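Local coordinates for BLUF domain-containing protein (Acinetobacter baumannii, PDB 6W6Z) that probably senses blue light through a flavin bound in its BLUF domain, here holding flavin mononucleotide, at residues 89-103 with 128-140. Numbering follows the deposited sequence.
Sequences FQRWSMKYVQRNTNI and FLNELLIAEQTKM
V97 meets L132 and A135 where the edge strand 95-98 of the BLUF domain's sheet packs against the end of helix 125-134 and the residue after it. The anti placement of CG1 relative to the backbone N (chi1 -179°) brings this methyl to 3.6 Å from A135 CB, and a small alanine suits so close an approach. I103 extends the apolar layer, its CG2 at the edge of the F128 ring. At the other end of the layer, the F89 ring turns its edge to the helix backbone, with CZ 3.7 Å from L129 O.

K95 links this core to the polar border. Its extended chain runs with CD over one face of the W92 ring, and NZ donates to L132 O and A135 O, both at 2.8 Å. An ammonium group suits the C-terminal end of a helix, where the last carbonyls lack following-turn N-H donors and the dipole would probably favour positive charge.

Beyond the helix, loop residues Q137 and T138 run beside the strand: Y96 N donates to a lone pair of side-chain Q137 OE1, and T138 N to Y96 O (2.8 Å). M140 SD makes an oblique Met-aromatic contact with Y96. M94, just before the strand, touches the flavin.

N100 caps helix 101-109 by accepting from I103 N, while N102 ND2 donates to the syn lone pair of E131 OE2, 2.9 Å away.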
ATOM      1  N   PHE A  89     -11.834   0.658   2.063  1.00 24.50           N
ATOM      2  CA  PHE A  89     -11.093   1.117   0.867  1.00 24.66           C
ATOM      3  C   PHE A  89     -11.788   0.624  -0.406  1.00 27.55           C
ATOM      4  O   PHE A  89     -11.143   0.691  -1.504  1.00 26.28           O
ATOM      5  CB  PHE A  89      -9.633   0.682   0.990  1.00 25.23           C
ATOM      6  CG  PHE A  89      -8.897   1.432   2.062  1.00 24.09           C
ATOM      7  CD1 PHE A  89      -8.453   2.720   1.827  1.00 23.87           C
ATOM      8  CD2 PHE A  89      -8.755   0.905   3.341  1.00 25.32           C
ATOM      9  CE1 PHE A  89      -7.830   3.447   2.828  1.00 23.03           C
ATOM     10  CE2 PHE A  89      -8.110   1.624   4.334  1.00 23.35           C
ATOM     11  CZ  PHE A  89      -7.677   2.905   4.091  1.00 22.63           C
ATOM     12  N   GLN A  90     -13.063   0.209  -0.289  1.00 26.24           N
ATOM     13  CA  GLN A  90     -13.973  -0.165  -1.406  1.00 28.10           C
ATOM     14  C   GLN A  90     -13.847   0.804  -2.599  1.00 25.75           C
ATOM     15  O   GLN A  90     -13.941   0.337  -3.728  1.00 30.73           O
ATOM     16  CB  GLN A  90     -15.437  -0.154  -0.920  1.00 28.60           C
ATOM     17  N   ARG A  91     -13.678   2.100  -2.365  1.00 27.39           N
ATOM     18  CA  ARG A  91     -13.656   3.139  -3.434  1.00 30.64           C
ATOM     19  C   ARG A  91     -12.448   2.976  -4.379  1.00 30.59           C
ATOM     20  O   ARG A  91     -12.478   3.604  -5.457  1.00 30.27           O
ATOM     21  CB  ARG A  91     -13.601   4.539  -2.806  1.00 32.16           C
ATOM     22  CG  ARG A  91     -14.913   5.031  -2.198  1.00 37.65           C
ATOM     23  CD  ARG A  91     -14.726   6.076  -1.098  1.00 37.47           C
ATOM     24  NE  ARG A  91     -14.218   7.311  -1.667  1.00 37.92           N
ATOM     25  CZ  ARG A  91     -13.783   8.364  -0.984  1.00 39.04           C
ATOM     26  NH1 ARG A  91     -13.769   8.346   0.340  1.00 41.96           N
ATOM     27  NH2 ARG A  91     -13.348   9.435  -1.638  1.00 36.66           N
ATOM     28  N   TRP A  92     -11.388   2.266  -3.972  1.00 24.30           N
ATOM     29  CA  TRP A  92     -10.135   2.140  -4.774  1.00 23.82           C
ATOM     30  C   TRP A  92      -9.661   0.698  -4.915  1.00 23.00           C
ATOM     31  O   TRP A  92      -9.378   0.037  -3.881  1.00 23.29           O
ATOM     32  CB  TRP A  92      -9.015   2.967  -4.159  1.00 23.67           C
ATOM     33  CG  TRP A  92      -9.370   4.383  -3.835  1.00 23.72           C
ATOM     34  CD1 TRP A  92      -9.194   5.463  -4.634  1.00 22.73           C
ATOM     35  CD2 TRP A  92      -9.852   4.892  -2.577  1.00 23.36           C
ATOM     36  NE1 TRP A  92      -9.592   6.595  -3.991  1.00 23.81           N
ATOM     37  CE2 TRP A  92      -9.970   6.289  -2.717  1.00 22.85           C
ATOM     38  CE3 TRP A  92     -10.152   4.315  -1.339  1.00 21.74           C
ATOM     39  CZ2 TRP A  92     -10.437   7.113  -1.691  1.00 22.74           C
ATOM     40  CZ3 TRP A  92     -10.627   5.118  -0.327  1.00 22.97           C
ATOM     41  CH2 TRP A  92     -10.768   6.498  -0.499  1.00 24.22           C
ATOM     42  N   SER A  93      -9.427   0.284  -6.156  1.00 21.84           N
ATOM     43  CA  SER A  93      -8.677  -0.943  -6.526  1.00 22.06           C
ATOM     44  C   SER A  93      -7.291  -0.904  -5.864  1.00 20.50           C
ATOM     45  O   SER A  93      -6.920  -1.906  -5.190  1.00 18.51           O
ATOM     46  CB  SER A  93      -8.625  -1.118  -8.011  1.00 25.23           C
ATOM     47  OG  SER A  93      -9.940  -1.445  -8.445  1.00 28.38           O
ATOM     48  N   MET A  94      -6.649   0.241  -5.931  1.00 19.62           N
ATOM     49  CA  MET A  94      -5.458   0.554  -5.093  1.00 19.97           C
ATOM     50  C   MET A  94      -5.251   2.061  -5.013  1.00 19.61           C
ATOM     51  O   MET A  94      -4.694   2.640  -5.966  1.00 22.59           O
ATOM     52  CB  MET A  94      -4.194  -0.080  -5.664  1.00 18.95           C
ATOM     53  CG  MET A  94      -3.007   0.045  -4.719  1.00 18.84           C
ATOM     54  SD  MET A  94      -3.311  -0.403  -2.978  1.00 19.51           S
ATOM     55  CE  MET A  94      -3.995  -2.044  -3.205  1.00 18.55           C
ATOM     56  N   LYS A  95      -5.654   2.660  -3.894  1.00 20.78           N
ATOM     57  CA  LYS A  95      -5.460   4.092  -3.621  1.00 18.01           C
ATOM     58  C   LYS A  95      -3.957   4.305  -3.473  1.00 17.97           C
ATOM     59  O   LYS A  95      -3.293   3.435  -2.929  1.00 19.28           O
ATOM     60  CB  LYS A  95      -6.190   4.534  -2.351  1.00 18.39           C
ATOM     61  CG  LYS A  95      -6.193   6.027  -2.098  1.00 18.23           C
ATOM     62  CD  LYS A  95      -6.892   6.425  -0.834  1.00 19.88           C
ATOM     63  CE  LYS A  95      -7.163   7.904  -0.755  1.00 20.53           C
ATOM     64  NZ  LYS A  95      -7.900   8.258   0.471  1.00 21.29           N
ATOM     65  N   TYR A  96      -3.481   5.447  -3.906  1.00 16.02           N
ATOM     66  CA  TYR A  96      -2.087   5.857  -3.684  1.00 17.35           C
ATOM     67  C   TYR A  96      -2.072   7.111  -2.829  1.00 17.46           C
ATOM     68  O   TYR A  96      -2.673   8.118  -3.228  1.00 18.83           O
ATOM     69  CB  TYR A  96      -1.383   6.082  -5.006  1.00 16.65           C
ATOM     70  CG  TYR A  96       0.081   6.379  -4.829  1.00 17.27           C
ATOM     71  CD1 TYR A  96       0.904   5.504  -4.134  1.00 19.62           C
ATOM     72  CD2 TYR A  96       0.635   7.530  -5.304  1.00 18.39           C
ATOM     73  CE1 TYR A  96       2.253   5.748  -3.966  1.00 18.01           C
ATOM     74  CE2 TYR A  96       1.989   7.787  -5.166  1.00 18.85           C
ATOM     75  CZ  TYR A  96       2.792   6.914  -4.456  1.00 18.72           C
ATOM     76  OH  TYR A  96       4.125   7.177  -4.301  1.00 21.83           O
ATOM     77  N   VAL A  97      -1.321   7.056  -1.729  1.00 18.34           N
ATOM     78  CA  VAL A  97      -1.118   8.209  -0.805  1.00 18.24           C
ATOM     79  C   VAL A  97       0.372   8.409  -0.541  1.00 17.69           C
ATOM     80  O   VAL A  97       1.074   7.441  -0.246  1.00 16.91           O
ATOM     81  CB  VAL A  97      -1.887   7.964   0.501  1.00 16.90           C
ATOM     82  CG1 VAL A  97      -1.747   9.111   1.474  1.00 19.47           C
ATOM     83  CG2 VAL A  97      -3.334   7.671   0.226  1.00 18.34           C
ATOM     84  N   GLN A  98       0.840   9.647  -0.603  1.00 16.16           N
ATOM     85  CA  GLN A  98       2.234   9.972  -0.234  1.00 17.80           C
ATOM     86  C   GLN A  98       2.197  10.816   1.031  1.00 19.26           C
ATOM     87  O   GLN A  98       1.127  11.047   1.539  1.00 18.46           O
ATOM     88  CB  GLN A  98       2.963  10.664  -1.389  1.00 19.09           C
ATOM     89  CG  GLN A  98       3.132   9.745  -2.597  1.00 21.64           C
ATOM     90  CD  GLN A  98       4.092  10.284  -3.631  1.00 21.16           C
ATOM     91  OE1 GLN A  98       4.676   9.514  -4.405  1.00 26.45           O
ATOM     92  NE2 GLN A  98       4.237  11.600  -3.655  1.00 21.77           N
ATOM     93  N   ARG A  99       3.369  11.168   1.557  1.00 19.51           N
ATOM     94  CA  ARG A  99       3.522  12.023   2.756  1.00 22.17           C
ATOM     95  C   ARG A  99       2.710  13.316   2.590  1.00 23.01           C
ATOM     96  O   ARG A  99       2.782  13.986   1.523  1.00 21.68           O
ATOM     97  CB  ARG A  99       4.998  12.374   2.943  1.00 24.31           C
ATOM     98  CG  ARG A  99       5.670  11.754   4.144  1.00 25.59           C
ATOM     99  CD  ARG A  99       7.145  12.078   4.097  1.00 23.50           C
ATOM    100  NE  ARG A  99       7.446  13.475   4.339  1.00 22.54           N
ATOM    101  CZ  ARG A  99       8.680  13.951   4.416  1.00 21.96           C
ATOM    102  NH1 ARG A  99       9.699  13.132   4.212  1.00 22.98           N
ATOM    103  NH2 ARG A  99       8.892  15.240   4.637  1.00 22.73           N
ATOM    104  N   ASN A 100       1.956  13.670   3.619  1.00 22.96           N
ATOM    105  CA  ASN A 100       1.170  14.918   3.680  1.00 22.99           C
ATOM    106  C   ASN A 100       1.364  15.434   5.097  1.00 22.98           C
ATOM    107  O   ASN A 100       1.922  14.673   5.926  1.00 21.64           O
ATOM    108  CB  ASN A 100      -0.292  14.685   3.301  1.00 22.42           C
ATOM    109  CG  ASN A 100      -1.061  13.826   4.285  1.00 26.11           C
ATOM    110  OD1 ASN A 100      -0.763  13.809   5.484  1.00 23.23           O
ATOM    111  ND2 ASN A 100      -2.089  13.145   3.791  1.00 24.79           N
ATOM    112  N   THR A 101       0.907  16.651   5.378  1.00 23.95           N
ATOM    113  CA  THR A 101       1.166  17.260   6.707  1.00 23.09           C
ATOM    114  C   THR A 101       0.447  16.472   7.809  1.00 22.38           C
ATOM    115  O   THR A 101       1.011  16.381   8.878  1.00 22.09           O
ATOM    116  CB  THR A 101       0.905  18.775   6.696  1.00 23.09           C
ATOM    117  OG1 THR A 101      -0.456  19.022   6.372  1.00 24.41           O
ATOM    118  CG2 THR A 101       1.801  19.518   5.742  1.00 24.56           C
ATOM    119  N   ASN A 102      -0.779  15.968   7.608  1.00 21.08           N
ATOM    120  CA  ASN A 102      -1.469  15.198   8.661  1.00 23.31           C
ATOM    121  C   ASN A 102      -0.605  13.983   9.055  1.00 21.44           C
ATOM    122  O   ASN A 102      -0.524  13.662  10.237  1.00 20.45           O
ATOM    123  CB  ASN A 102      -2.818  14.658   8.192  1.00 24.76           C
ATOM    124  CG  ASN A 102      -3.981  15.574   8.435  1.00 27.80           C
ATOM    125  OD1 ASN A 102      -3.799  16.764   8.692  1.00 29.33           O
ATOM    126  ND2 ASN A 102      -5.177  15.004   8.330  1.00 29.48           N
ATOM    127  N   ILE A 103       0.013  13.301   8.089  1.00 20.07           N
ATOM    128  CA  ILE A 103       0.751  12.037   8.365  1.00 19.61           C
ATOM    129  C   ILE A 103       2.072  12.416   9.026  1.00 17.85           C
ATOM    130  O   ILE A 103       2.469  11.741   9.948  1.00 18.06           O
ATOM    131  CB  ILE A 103       0.940  11.234   7.068  1.00 20.42           C
ATOM    132  CG1 ILE A 103      -0.402  10.647   6.615  1.00 22.02           C
ATOM    133  CG2 ILE A 103       2.020  10.190   7.223  1.00 22.05           C
ATOM    134  CD1 ILE A 103      -0.430  10.216   5.165  1.00 24.65           C
ATOM    135  N   PHE A 128      -3.558   5.488  11.574  1.00 25.32           N
ATOM    136  CA  PHE A 128      -2.851   5.535  10.269  1.00 25.67           C
ATOM    137  C   PHE A 128      -3.783   5.147   9.128  1.00 26.24           C
ATOM    138  O   PHE A 128      -3.770   5.880   8.115  1.00 24.92           O
ATOM    139  CB  PHE A 128      -1.594   4.681  10.214  1.00 27.43           C
ATOM    140  CG  PHE A 128      -0.703   4.981   9.026  1.00 25.91           C
ATOM    141  CD1 PHE A 128      -0.135   6.237   8.849  1.00 24.60           C
ATOM    142  CD2 PHE A 128      -0.409   3.987   8.099  1.00 26.41           C
ATOM    143  CE1 PHE A 128       0.704   6.490   7.774  1.00 24.82           C
ATOM    144  CE2 PHE A 128       0.435   4.239   7.028  1.00 25.27           C
ATOM    145  CZ  PHE A 128       1.011   5.482   6.885  1.00 23.74           C
ATOM    146  N   LEU A 129      -4.554   4.072   9.258  1.00 25.99           N
ATOM    147  CA  LEU A 129      -5.528   3.711   8.210  1.00 27.59           C
ATOM    148  C   LEU A 129      -6.527   4.862   8.023  1.00 30.50           C
ATOM    149  O   LEU A 129      -6.869   5.180   6.858  1.00 25.99           O
ATOM    150  CB  LEU A 129      -6.237   2.413   8.567  1.00 26.27           C
ATOM    151  CG  LEU A 129      -5.430   1.138   8.404  1.00 25.83           C
ATOM    152  CD1 LEU A 129      -6.256  -0.072   8.851  1.00 27.22           C
ATOM    153  CD2 LEU A 129      -4.965   0.956   6.962  1.00 25.62           C
ATOM    154  N   ASN A 130      -6.972   5.495   9.111  1.00 29.41           N
ATOM    155  CA  ASN A 130      -7.967   6.582   9.000  1.00 29.81           C
ATOM    156  C   ASN A 130      -7.331   7.728   8.213  1.00 26.76           C
ATOM    157  O   ASN A 130      -8.029   8.260   7.329  1.00 28.36           O
ATOM    158  CB  ASN A 130      -8.546   7.013  10.347  1.00 34.72           C
ATOM    159  CG  ASN A 130      -9.463   8.199  10.165  1.00 38.37           C
ATOM    160  OD1 ASN A 130     -10.594   8.054   9.690  1.00 37.47           O
ATOM    161  ND2 ASN A 130      -8.941   9.381  10.442  1.00 35.57           N
ATOM    162  N   GLU A 131      -6.062   8.055   8.473  1.00 26.21           N
ATOM    163  CA  GLU A 131      -5.328   9.121   7.743  1.00 27.79           C
ATOM    164  C   GLU A 131      -5.238   8.741   6.269  1.00 25.72           C
ATOM    165  O   GLU A 131      -5.393   9.627   5.419  1.00 25.09           O
ATOM    166  CB  GLU A 131      -3.926   9.382   8.311  1.00 30.26           C
ATOM    167  CG  GLU A 131      -3.913  10.111   9.643  1.00 35.58           C
ATOM    168  CD  GLU A 131      -4.620  11.460   9.651  1.00 39.95           C
ATOM    169  OE1 GLU A 131      -5.397  11.709  10.611  1.00 37.81           O
ATOM    170  OE2 GLU A 131      -4.459  12.237   8.666  1.00 39.49           O
ATOM    171  N   LEU A 132      -5.004   7.469   5.961  1.00 23.43           N
ATOM    172  CA  LEU A 132      -4.893   7.014   4.539  1.00 21.00           C
ATOM    173  C   LEU A 132      -6.264   7.087   3.864  1.00 22.71           C
ATOM    174  O   LEU A 132      -6.306   7.410   2.663  1.00 22.13           O
ATOM    175  CB  LEU A 132      -4.337   5.600   4.487  1.00 20.72           C
ATOM    176  CG  LEU A 132      -2.889   5.407   4.945  1.00 20.41           C
ATOM    177  CD1 LEU A 132      -2.457   3.968   4.659  1.00 22.23           C
ATOM    178  CD2 LEU A 132      -1.946   6.384   4.260  1.00 21.05           C
ATOM    179  N   LEU A 133      -7.333   6.779   4.587  1.00 23.34           N
ATOM    180  CA  LEU A 133      -8.714   6.878   4.064  1.00 23.30           C
ATOM    181  C   LEU A 133      -9.050   8.349   3.744  1.00 24.00           C
ATOM    182  O   LEU A 133      -9.613   8.584   2.672  1.00 25.39           O
ATOM    183  CB  LEU A 133      -9.698   6.294   5.074  1.00 26.47           C
ATOM    184  CG  LEU A 133     -11.165   6.351   4.646  1.00 29.97           C
ATOM    185  CD1 LEU A 133     -11.403   5.571   3.356  1.00 32.97           C
ATOM    186  CD2 LEU A 133     -12.084   5.824   5.748  1.00 33.43           C
ATOM    187  N   ILE A 134      -8.746   9.292   4.633  1.00 25.32           N
ATOM    188  CA  ILE A 134      -9.201  10.705   4.470  1.00 30.26           C
ATOM    189  C   ILE A 134      -8.252  11.485   3.555  1.00 31.27           C
ATOM    190  O   ILE A 134      -8.714  12.453   2.953  1.00 28.94           O
ATOM    191  CB  ILE A 134      -9.435  11.413   5.820  1.00 33.41           C
ATOM    192  CG1 ILE A 134      -8.137  11.728   6.570  1.00 34.19           C
ATOM    193  CG2 ILE A 134     -10.428  10.605   6.648  1.00 35.36           C
ATOM    194  CD1 ILE A 134      -8.341  12.494   7.865  1.00 35.67           C
ATOM    195  N   ALA A 135      -6.986  11.094   3.422  1.00 27.33           N
ATOM    196  CA  ALA A 135      -6.014  11.725   2.500  1.00 28.30           C
ATOM    197  C   ALA A 135      -6.593  11.861   1.079  1.00 26.43           C
ATOM    198  O   ALA A 135      -7.322  10.950   0.602  1.00 24.14           O
ATOM    199  CB  ALA A 135      -4.722  10.928   2.487  1.00 26.44           C
ATOM    200  N   GLU A 136      -6.282  12.984   0.418  1.00 28.08           N
ATOM    201  CA  GLU A 136      -6.487  13.175  -1.045  1.00 28.80           C
ATOM    202  C   GLU A 136      -5.590  12.147  -1.738  1.00 26.28           C
ATOM    203  O   GLU A 136      -4.419  12.092  -1.365  1.00 28.77           O
ATOM    204  CB  GLU A 136      -6.060  14.588  -1.485  1.00 27.18           C
ATOM    205  N   GLN A 137      -6.085  11.349  -2.670  1.00 25.47           N
ATOM    206  CA  GLN A 137      -5.202  10.430  -3.425  1.00 24.12           C
ATOM    207  C   GLN A 137      -4.134  11.236  -4.177  1.00 27.95           C
ATOM    208  O   GLN A 137      -4.472  12.314  -4.762  1.00 22.10           O
ATOM    209  CB  GLN A 137      -6.002   9.545  -4.368  1.00 27.17           C
ATOM    210  CG  GLN A 137      -5.134   8.844  -5.415  1.00 28.14           C
ATOM    211  CD  GLN A 137      -5.906   7.675  -5.947  1.00 29.36           C
ATOM    212  OE1 GLN A 137      -5.576   6.539  -5.700  1.00 24.39           O
ATOM    213  NE2 GLN A 137      -7.043   7.965  -6.569  1.00 35.04           N
ATOM    214  N   THR A 138      -2.891  10.739  -4.202  1.00 25.13           N
ATOM    215  CA  THR A 138      -1.796  11.311  -5.026  1.00 24.41           C
ATOM    216  C   THR A 138      -1.956  10.817  -6.469  1.00 24.64           C
ATOM    217  O   THR A 138      -1.845   9.588  -6.707  1.00 23.50           O
ATOM    218  CB  THR A 138      -0.425  10.964  -4.437  1.00 24.93           C
ATOM    219  OG1 THR A 138      -0.395  11.452  -3.093  1.00 25.92           O
ATOM    220  CG2 THR A 138       0.716  11.505  -5.268  1.00 24.74           C
ATOM    221  N   LYS A 139      -2.206  11.719  -7.417  1.00 26.04           N
ATOM    222  CA  LYS A 139      -2.348  11.337  -8.850  1.00 27.69           C
ATOM    223  C   LYS A 139      -0.964  11.035  -9.411  1.00 26.28           C
ATOM    224  O   LYS A 139      -0.041  11.821  -9.094  1.00 27.30           O
ATOM    225  CB  LYS A 139      -3.003  12.462  -9.661  1.00 29.62           C
ATOM    226  N   MET A 140      -0.810   9.980 -10.227  1.00 27.04           N
ATOM    227  CA  MET A 140       0.525   9.567 -10.741  1.00 30.43           C
ATOM    228  C   MET A 140       0.613   9.407 -12.275  1.00 36.28           C
ATOM    229  O   MET A 140       1.747   9.100 -12.761  1.00 43.40           O
ATOM    230  CB  MET A 140       0.927   8.259 -10.065  1.00 29.68           C
ATOM    231  CG  MET A 140       1.224   8.496  -8.592  1.00 27.56           C
ATOM    232  SD  MET A 140       2.649   9.592  -8.326  1.00 28.17           S
ATOM    233  CE  MET A 140       3.981   8.458  -8.717  1.00 30.87           C
TER
HETATM  234  O   HOH W   1     -11.936  10.136   1.420  1.00 52.19           O
HETATM  235  O   HOH W   2      -4.147  12.238   5.866  1.00 26.74           O